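Local coordinates for tyrosinase (Burkholderia thailandensis, PDB 5ZRD), which is a type 3 copper monooxygenase that hydroxylates monophenols to catechols and oxidises these to quinones at a dinuclear copper centre, at residues D324-V329 against G403-A408; H127-I132 against E210-N215. All coordinates share one frame; numbering follows the deposited sequence.

Contact 1. Residues D324-V329 against G403-A408; sequences DRMFWV and GSLDDA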
ATOM      1  N   ASP A 324     -20.592   7.843 -34.698  1.00 33.32           N
ATOM      2  CA  ASP A 324     -19.637   7.199 -35.603  1.00 33.75           C
ATOM      3  C   ASP A 324     -19.877   7.699 -37.008  1.00 34.82           C
ATOM      4  O   ASP A 324     -18.944   7.896 -37.753  1.00 30.89           O
ATOM      5  CB  ASP A 324     -19.802   5.684 -35.570  1.00 34.22           C
ATOM      6  CG  ASP A 324     -18.651   4.957 -36.224  1.00 36.45           C
ATOM      7  OD1 ASP A 324     -17.502   5.218 -35.791  1.00 29.56           O
ATOM      8  OD2 ASP A 324     -18.921   4.110 -37.137  1.00 36.06           O
ATOM      9  N   ARG A 325     -21.141   7.912 -37.357  1.00 31.17           N
ATOM     10  CA  ARG A 325     -21.476   8.484 -38.649  1.00 33.50           C
ATOM     11  C   ARG A 325     -20.896   9.900 -38.787  1.00 34.36           C
ATOM     12  O   ARG A 325     -20.368  10.282 -39.860  1.00 37.86           O
ATOM     13  CB  ARG A 325     -22.991   8.501 -38.805  1.00 29.85           C
ATOM     14  CG  ARG A 325     -23.479   8.921 -40.171  1.00 30.13           C
ATOM     15  CD  ARG A 325     -25.002   9.012 -40.178  1.00 31.42           C
ATOM     16  NE  ARG A 325     -25.540  10.081 -39.349  1.00 29.16           N
ATOM     17  CZ  ARG A 325     -25.729  11.327 -39.756  1.00 29.89           C
ATOM     18  NH1 ARG A 325     -25.445  11.637 -41.006  1.00 32.19           N
ATOM     19  NH2 ARG A 325     -26.214  12.252 -38.926  1.00 27.63           N
ATOM     20  N   MET A 326     -20.970  10.678 -37.715  1.00 34.43           N
ATOM     21  CA  MET A 326     -20.399  12.050 -37.719  1.00 31.54           C
ATOM     22  C   MET A 326     -18.873  11.957 -37.875  1.00 27.67           C
ATOM     23  O   MET A 326     -18.275  12.707 -38.624  1.00 27.48           O
ATOM     24  CB  MET A 326     -20.764  12.801 -36.436  1.00 30.22           C
ATOM     25  CG  MET A 326     -22.244  13.134 -36.317  1.00 31.44           C
ATOM     26  SD  MET A 326     -22.719  14.524 -37.389  1.00 35.87           S
ATOM     27  CE  MET A 326     -23.280  13.669 -38.843  1.00 41.34           C
ATOM     28  N   PHE A 327     -18.258  11.030 -37.180  1.00 25.89           N
ATOM     29  CA  PHE A 327     -16.829  10.772 -37.356  1.00 27.34           C
ATOM     30  C   PHE A 327     -16.538  10.460 -38.832  1.00 30.54           C
ATOM     31  O   PHE A 327     -15.569  10.953 -39.391  1.00 33.82           O
ATOM     32  CB  PHE A 327     -16.416   9.644 -36.415  1.00 26.57           C
ATOM     33  CG  PHE A 327     -14.994   9.174 -36.506  1.00 25.39           C
ATOM     34  CD1 PHE A 327     -13.997   9.945 -37.088  1.00 28.41           C
ATOM     35  CD2 PHE A 327     -14.651   7.936 -36.009  1.00 28.18           C
ATOM     36  CE1 PHE A 327     -12.682   9.495 -37.144  1.00 26.44           C
ATOM     37  CE2 PHE A 327     -13.328   7.489 -36.044  1.00 30.32           C
ATOM     38  CZ  PHE A 327     -12.346   8.286 -36.591  1.00 28.27           C
ATOM     39  N   TRP A 328     -17.395   9.679 -39.477  1.00 31.57           N
ATOM     40  CA  TRP A 328     -17.177   9.262 -40.875  1.00 34.60           C
ATOM     41  C   TRP A 328     -17.410  10.447 -41.835  1.00 32.40           C
ATOM     42  O   TRP A 328     -16.661  10.622 -42.798  1.00 31.56           O
ATOM     43  CB  TRP A 328     -18.074   8.054 -41.220  1.00 30.67           C
ATOM     44  CG  TRP A 328     -17.954   7.597 -42.640  1.00 30.28           C
ATOM     45  CD1 TRP A 328     -18.918   7.664 -43.601  1.00 30.20           C
ATOM     46  CD2 TRP A 328     -16.788   7.044 -43.278  1.00 29.66           C
ATOM     47  NE1 TRP A 328     -18.428   7.195 -44.790  1.00 30.67           N
ATOM     48  CE2 TRP A 328     -17.134   6.795 -44.623  1.00 29.18           C
ATOM     49  CE3 TRP A 328     -15.490   6.755 -42.859  1.00 29.42           C
ATOM     50  CZ2 TRP A 328     -16.246   6.237 -45.534  1.00 27.22           C
ATOM     51  CZ3 TRP A 328     -14.608   6.199 -43.762  1.00 30.62           C
ATOM     52  CH2 TRP A 328     -14.988   5.936 -45.078  1.00 27.71           C
ATOM     53  N   VAL A 329     -18.421  11.263 -41.545  1.00 28.78           N
ATOM     54  CA  VAL A 329     -18.648  12.477 -42.306  1.00 30.28           C
ATOM     55  C   VAL A 329     -17.452  13.427 -42.199  1.00 29.69           C
ATOM     56  O   VAL A 329     -17.095  14.013 -43.179  1.00 29.34           O
ATOM     57  CB  VAL A 329     -19.923  13.212 -41.866  1.00 33.11           C
ATOM     58  CG1 VAL A 329     -19.978  14.610 -42.460  1.00 35.23           C
ATOM     59  CG2 VAL A 329     -21.169  12.433 -42.243  1.00 31.28           C
ATOM     60  N   GLY A 403     -27.951  10.821 -44.272  1.00 43.88           N
ATOM     61  CA  GLY A 403     -28.616  11.467 -43.155  1.00 40.46           C
ATOM     62  C   GLY A 403     -28.178  12.905 -42.983  1.00 39.61           C
ATOM     63  O   GLY A 403     -27.371  13.419 -43.752  1.00 38.81           O
ATOM     64  N   SER A 404     -28.703  13.533 -41.944  1.00 35.79           N
ATOM     65  CA  SER A 404     -28.506  14.953 -41.696  1.00 34.75           C
ATOM     66  C   SER A 404     -27.005  15.302 -41.667  1.00 35.40           C
ATOM     67  O   SER A 404     -26.163  14.531 -41.180  1.00 39.80           O
ATOM     68  CB  SER A 404     -29.222  15.372 -40.407  1.00 33.76           C
ATOM     69  OG  SER A 404     -28.596  14.859 -39.236  1.00 31.85           O
ATOM     70  N   LEU A 405     -26.688  16.471 -42.201  1.00 34.87           N
ATOM     71  CA  LEU A 405     -25.384  17.099 -42.105  1.00 35.62           C
ATOM     72  C   LEU A 405     -24.320  16.385 -42.948  1.00 34.26           C
ATOM     73  O   LEU A 405     -23.124  16.667 -42.752  1.00 35.54           O
ATOM     74  CB  LEU A 405     -24.928  17.151 -40.640  1.00 36.66           C
ATOM     75  CG  LEU A 405     -25.876  17.837 -39.656  1.00 37.92           C
ATOM     76  CD1 LEU A 405     -25.241  17.916 -38.268  1.00 38.28           C
ATOM     77  CD2 LEU A 405     -26.259  19.221 -40.133  1.00 37.45           C
ATOM     78  N   ASP A 406     -24.675  15.520 -43.880  1.00 32.86           N
ATOM     79  CA  ASP A 406     -23.633  14.943 -44.767  1.00 37.40           C
ATOM     80  C   ASP A 406     -22.827  16.045 -45.525  1.00 37.83           C
ATOM     81  O   ASP A 406     -21.632  15.913 -45.790  1.00 40.04           O
ATOM     82  CB  ASP A 406     -24.248  13.990 -45.785  1.00 39.76           C
ATOM     83  CG  ASP A 406     -24.810  12.699 -45.159  1.00 45.06           C
ATOM     84  OD1 ASP A 406     -24.375  12.266 -44.050  1.00 46.71           O
ATOM     85  OD2 ASP A 406     -25.699  12.105 -45.812  1.00 41.54           O
ATOM     86  N   ASP A 407     -23.485  17.139 -45.856  1.00 41.57           N
ATOM     87  CA  ASP A 407     -22.925  18.108 -46.781  1.00 46.57           C
ATOM     88  C   ASP A 407     -22.708  19.460 -46.082  1.00 46.95           C
ATOM     89  O   ASP A 407     -23.598  19.949 -45.398  1.00 47.71           O
ATOM     90  CB  ASP A 407     -23.889  18.312 -47.975  1.00 48.81           C
ATOM     91  CG  ASP A 407     -24.244  17.014 -48.696  1.00 52.48           C
ATOM     92  OD1 ASP A 407     -23.340  16.165 -48.908  1.00 48.74           O
ATOM     93  OD2 ASP A 407     -25.456  16.855 -49.028  1.00 61.66           O
ATOM     94  N   ALA A 408     -21.513  20.022 -46.268  1.00 53.86           N
ATOM     95  CA  ALA A 408     -21.156  21.399 -45.912  1.00 51.64           C
ATOM     96  C   ALA A 408     -21.909  22.330 -46.854  1.00 54.35           C
ATOM     97  O   ALA A 408     -21.639  22.284 -48.038  1.00 62.84           O
ATOM     98  CB  ALA A 408     -19.658  21.602 -46.056  1.00 46.27           C
TER
HETATM   99  O   HOH W   1     -24.515   9.751 -43.273  1.00 32.88           O

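Contact 2. Residues H127-I132 against E210-N215; sequences HGIPSI and ELLNSN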
ATOM      1  N   HIS A 127     -39.649  16.413 -32.945  1.00 39.02           N
ATOM      2  CA  HIS A 127     -40.400  15.428 -32.150  1.00 42.62           C
ATOM      3  C   HIS A 127     -39.551  14.633 -31.136  1.00 42.48           C
ATOM      4  O   HIS A 127     -40.106  13.833 -30.391  1.00 39.97           O
ATOM      5  CB  HIS A 127     -41.090  14.474 -33.119  1.00 46.24           C
ATOM      6  CG  HIS A 127     -42.085  15.206 -33.935  1.00 49.90           C
ATOM      7  ND1 HIS A 127     -41.997  15.290 -35.309  1.00 51.15           N
ATOM      8  CD2 HIS A 127     -43.119  15.980 -33.554  1.00 51.72           C
ATOM      9  CE1 HIS A 127     -42.973  16.044 -35.757  1.00 53.66           C
ATOM     10  NE2 HIS A 127     -43.674  16.485 -34.694  1.00 54.84           N
ATOM     11  N   GLY A 128     -38.231  14.789 -31.108  1.00 39.62           N
ATOM     12  CA  GLY A 128     -37.419  14.054 -30.144  1.00 41.87           C
ATOM     13  C   GLY A 128     -37.115  12.637 -30.605  1.00 38.87           C
ATOM     14  O   GLY A 128     -36.894  12.395 -31.778  1.00 40.22           O
ATOM     15  N   ILE A 129     -37.119  11.690 -29.691  1.00 36.33           N
ATOM     16  CA  ILE A 129     -36.561  10.386 -30.017  1.00 36.50           C
ATOM     17  C   ILE A 129     -37.595   9.582 -30.813  1.00 37.22           C
ATOM     18  O   ILE A 129     -38.752   9.532 -30.456  1.00 41.16           O
ATOM     19  CB  ILE A 129     -36.114   9.640 -28.750  1.00 34.50           C
ATOM     20  CG1 ILE A 129     -35.271  10.521 -27.826  1.00 34.15           C
ATOM     21  CG2 ILE A 129     -35.406   8.340 -29.118  1.00 34.32           C
ATOM     22  CD1 ILE A 129     -34.836   9.807 -26.582  1.00 36.50           C
ATOM     23  N   PRO A 130     -37.159   8.918 -31.878  1.00 38.68           N
ATOM     24  CA  PRO A 130     -38.079   8.022 -32.603  1.00 41.55           C
ATOM     25  C   PRO A 130     -38.766   7.042 -31.644  1.00 38.50           C
ATOM     26  O   PRO A 130     -38.073   6.483 -30.793  1.00 40.46           O
ATOM     27  CB  PRO A 130     -37.161   7.275 -33.594  1.00 39.74           C
ATOM     28  CG  PRO A 130     -36.108   8.300 -33.923  1.00 40.54           C
ATOM     29  CD  PRO A 130     -35.886   9.033 -32.606  1.00 39.40           C
ATOM     30  N   SER A 131     -40.075   6.814 -31.800  1.00 40.83           N
ATOM     31  CA  SER A 131     -40.837   6.001 -30.803  1.00 42.26           C
ATOM     32  C   SER A 131     -40.382   4.530 -30.811  1.00 37.40           C
ATOM     33  O   SER A 131     -40.583   3.840 -29.822  1.00 38.48           O
ATOM     34  CB  SER A 131     -42.313   6.100 -31.016  1.00 42.98           C
ATOM     35  OG  SER A 131     -42.642   5.616 -32.311  1.00 47.52           O
ATOM     36  N   ILE A 132     -39.728   4.036 -31.860  1.00 34.05           N
ATOM     37  CA  ILE A 132     -39.269   2.623 -31.808  1.00 34.23           C
ATOM     38  C   ILE A 132     -38.279   2.460 -30.655  1.00 32.20           C
ATOM     39  O   ILE A 132     -38.191   1.378 -30.119  1.00 35.22           O
ATOM     40  CB  ILE A 132     -38.673   2.121 -33.143  1.00 38.20           C
ATOM     41  CG1 ILE A 132     -38.254   0.647 -33.088  1.00 42.71           C
ATOM     42  CG2 ILE A 132     -37.496   2.980 -33.575  1.00 40.76           C
ATOM     43  CD1 ILE A 132     -39.358  -0.295 -32.707  1.00 43.59           C
ATOM     44  N   GLU A 210     -42.920  12.122 -23.062  1.00 42.50           N
ATOM     45  CA  GLU A 210     -43.125  13.515 -23.557  1.00 47.16           C
ATOM     46  C   GLU A 210     -42.043  14.434 -22.978  1.00 41.60           C
ATOM     47  O   GLU A 210     -41.441  15.227 -23.722  1.00 42.62           O
ATOM     48  CB  GLU A 210     -44.536  14.040 -23.243  1.00 47.37           C
ATOM     49  CG  GLU A 210     -45.618  13.346 -24.071  1.00 54.98           C
ATOM     50  CD  GLU A 210     -47.060  13.621 -23.662  1.00 61.54           C
ATOM     51  OE1 GLU A 210     -47.312  14.649 -23.010  1.00 57.00           O
ATOM     52  OE2 GLU A 210     -47.928  12.790 -23.995  1.00 67.87           O
ATOM     53  N   LEU A 211     -41.809  14.328 -21.670  1.00 37.18           N
ATOM     54  CA  LEU A 211     -40.794  15.147 -21.034  1.00 37.48           C
ATOM     55  C   LEU A 211     -39.418  14.883 -21.669  1.00 33.82           C
ATOM     56  O   LEU A 211     -38.628  15.837 -21.910  1.00 34.14           O
ATOM     57  CB  LEU A 211     -40.768  14.840 -19.536  1.00 38.81           C
ATOM     58  CG  LEU A 211     -41.917  15.440 -18.718  1.00 41.78           C
ATOM     59  CD1 LEU A 211     -41.868  14.934 -17.283  1.00 42.20           C
ATOM     60  CD2 LEU A 211     -41.877  16.962 -18.730  1.00 37.25           C
ATOM     61  N   LEU A 212     -39.117  13.614 -21.937  1.00 30.65           N
ATOM     62  CA  LEU A 212     -37.807  13.279 -22.470  1.00 32.06           C
ATOM     63  C   LEU A 212     -37.717  13.879 -23.879  1.00 32.34           C
ATOM     64  O   LEU A 212     -36.721  14.485 -24.240  1.00 33.83           O
ATOM     65  CB  LEU A 212     -37.619  11.760 -22.449  1.00 33.32           C
ATOM     66  CG  LEU A 212     -36.453  11.202 -23.274  1.00 32.37           C
ATOM     67  CD1 LEU A 212     -35.131  11.804 -22.836  1.00 38.48           C
ATOM     68  CD2 LEU A 212     -36.384   9.710 -23.160  1.00 30.48           C
ATOM     69  N   ASN A 213     -38.771  13.761 -24.660  1.00 33.38           N
ATOM     70  CA  ASN A 213     -38.669  14.165 -26.064  1.00 36.50           C
ATOM     71  C   ASN A 213     -38.479  15.676 -26.115  1.00 36.85           C
ATOM     72  O   ASN A 213     -37.689  16.239 -26.899  1.00 41.44           O
ATOM     73  CB  ASN A 213     -39.857  13.669 -26.899  1.00 36.83           C
ATOM     74  CG  ASN A 213     -39.676  12.221 -27.286  1.00 37.55           C
ATOM     75  OD1 ASN A 213     -38.533  11.751 -27.363  1.00 35.21           O
ATOM     76  ND2 ASN A 213     -40.776  11.510 -27.496  1.00 32.65           N
ATOM     77  N   SER A 214     -39.137  16.313 -25.180  1.00 36.33           N
ATOM     78  CA  SER A 214     -39.115  17.756 -25.124  1.00 33.93           C
ATOM     79  C   SER A 214     -37.732  18.263 -24.655  1.00 32.38           C
ATOM     80  O   SER A 214     -37.195  19.250 -25.187  1.00 34.54           O
ATOM     81  CB  SER A 214     -40.263  18.194 -24.247  1.00 33.87           C
ATOM     82  OG  SER A 214     -39.972  19.438 -23.697  1.00 38.59           O
ATOM     83  N   ASN A 215     -37.144  17.587 -23.660  1.00 29.79           N
ATOM     84  CA  ASN A 215     -35.749  17.851 -23.221  1.00 28.86           C
ATOM     85  C   ASN A 215     -34.805  17.622 -24.404  1.00 29.85           C
ATOM     86  O   ASN A 215     -33.974  18.474 -24.687  1.00 30.17           O
ATOM     87  CB  ASN A 215     -35.372  16.976 -22.022  1.00 29.48           C
ATOM     88  CG  ASN A 215     -34.094  17.349 -21.303  1.00 29.37           C
ATOM     89  OD1 ASN A 215     -33.266  16.482 -20.989  1.00 33.77           O
ATOM     90  ND2 ASN A 215     -33.923  18.612 -21.009  1.00 25.15           N
TER
HETATM   91  O   HOH W   2     -40.495   8.752 -28.311  1.00 35.57           O

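Contact 1. Residues D324-V329 against G403-A408
A polar helix-to-loop contact, in which one buried arginine holds a type II beta turn, joins helix 315-334 of the tyrosinase central domain to the loop between strand 398-400 and helix 410-415. The helix is the one that supplies the copper ligand His320. The turn runs from Gly403 to Asp406, and its second residue, Ser404, presents its carbonyl to Arg325. The Arg325 chain leaves the helix with CG anti to the backbone N (chi1 -173°) and bends at chi3, so the guanidinium meets the turn end-on. Arg325 NH1 reaches Ser404 O at 3.0 Å, and NH2 of the same guanidinium reaches it at 3.2 Å; this bifurcated grip lies in both the carbonyl and guanidinium planes, on a lone pair. Asn322 takes the NE hydrogen, which helps fix the rotation of the group. Met326 CE sits over one guanidinium face, toward its rim, and also approaches Leu405 CB (4.3 Å); Val329 CG1 lies against Leu405 O at 3.8 Å. Ser404 OG turns elsewhere, to Asp118 and Thr120. Asp406 adds charge: its OD1 forms a salt bridge with Arg325 NH1 (3.3 Å), the two planes 67° apart, and a water bridges the same two atoms, while Asp406 OD2 accepts from Gly403 N at 3.0 Å.

Contact 2. Residues H127-I132 against E210-N215
After helix 122-127 the chain turns at Gly128 and runs extended through Ile129 and Pro130, passing helix 205-221 most closely where Gly128 CA lies 4.3 Å from Asn213 CA. Gly128 is where the chain departs from helical geometry, with positive phi (82°). A CB on it would run into Asn213 CB, so the lack of a side chain lets the two backbones come this near. Asn213 carries the contact. Its CG stands beside the backbone N, anti to the carbonyl carbon (chi1 -80°), which lays the amide across the loop. Asn213 OD1 accepts from Ile129 N at 2.7 Å, a fairly straight bond (161°) whose donor sits well above the carbonyl plane. Within the tyrosinase central domain, this side-chain-to-backbone bond ties the loop that follows helix 122-127 to helix 205-221. On the other branch of the amide, Asn213 ND2 gives a hydrogen bond to a water 2.9 Å away, and that water donates to Ile129 O, so Asn213 reaches Ile129 N directly and Ile129 O through the water. Beside this polar pair, Ile129 CD1 meets Leu212 CD2 at 3.8 Å, the two side chains crossing obliquely, and the Ile129 side chain also packs on Trp117. His127 O closes over Asn213 CB at 3.5 Å.

Both segments of contact 2 precede those of contact 1 in the sequence; the contact centres lie 22 Å apart, and the nearest atoms, about 11 Å apart, do not touch. Each is centred about 17 Å from the centre of the chain, and neither supplies a copper ligand. In contact 1 the Met326 side chain is about 12 Å from a copper ion and about 8 Å from the side chain of the ligand His277; in contact 2 the Ile129 side chain is about 14 Å from a copper ion, and that of Leu212 about 11 Å from the side chain of the copper ligand His281. The chain at 117-120, between helices 90-108 and 122-127, reaches both: Asp118 and Thr120 meet Ser404, Trp117 meets Ile129.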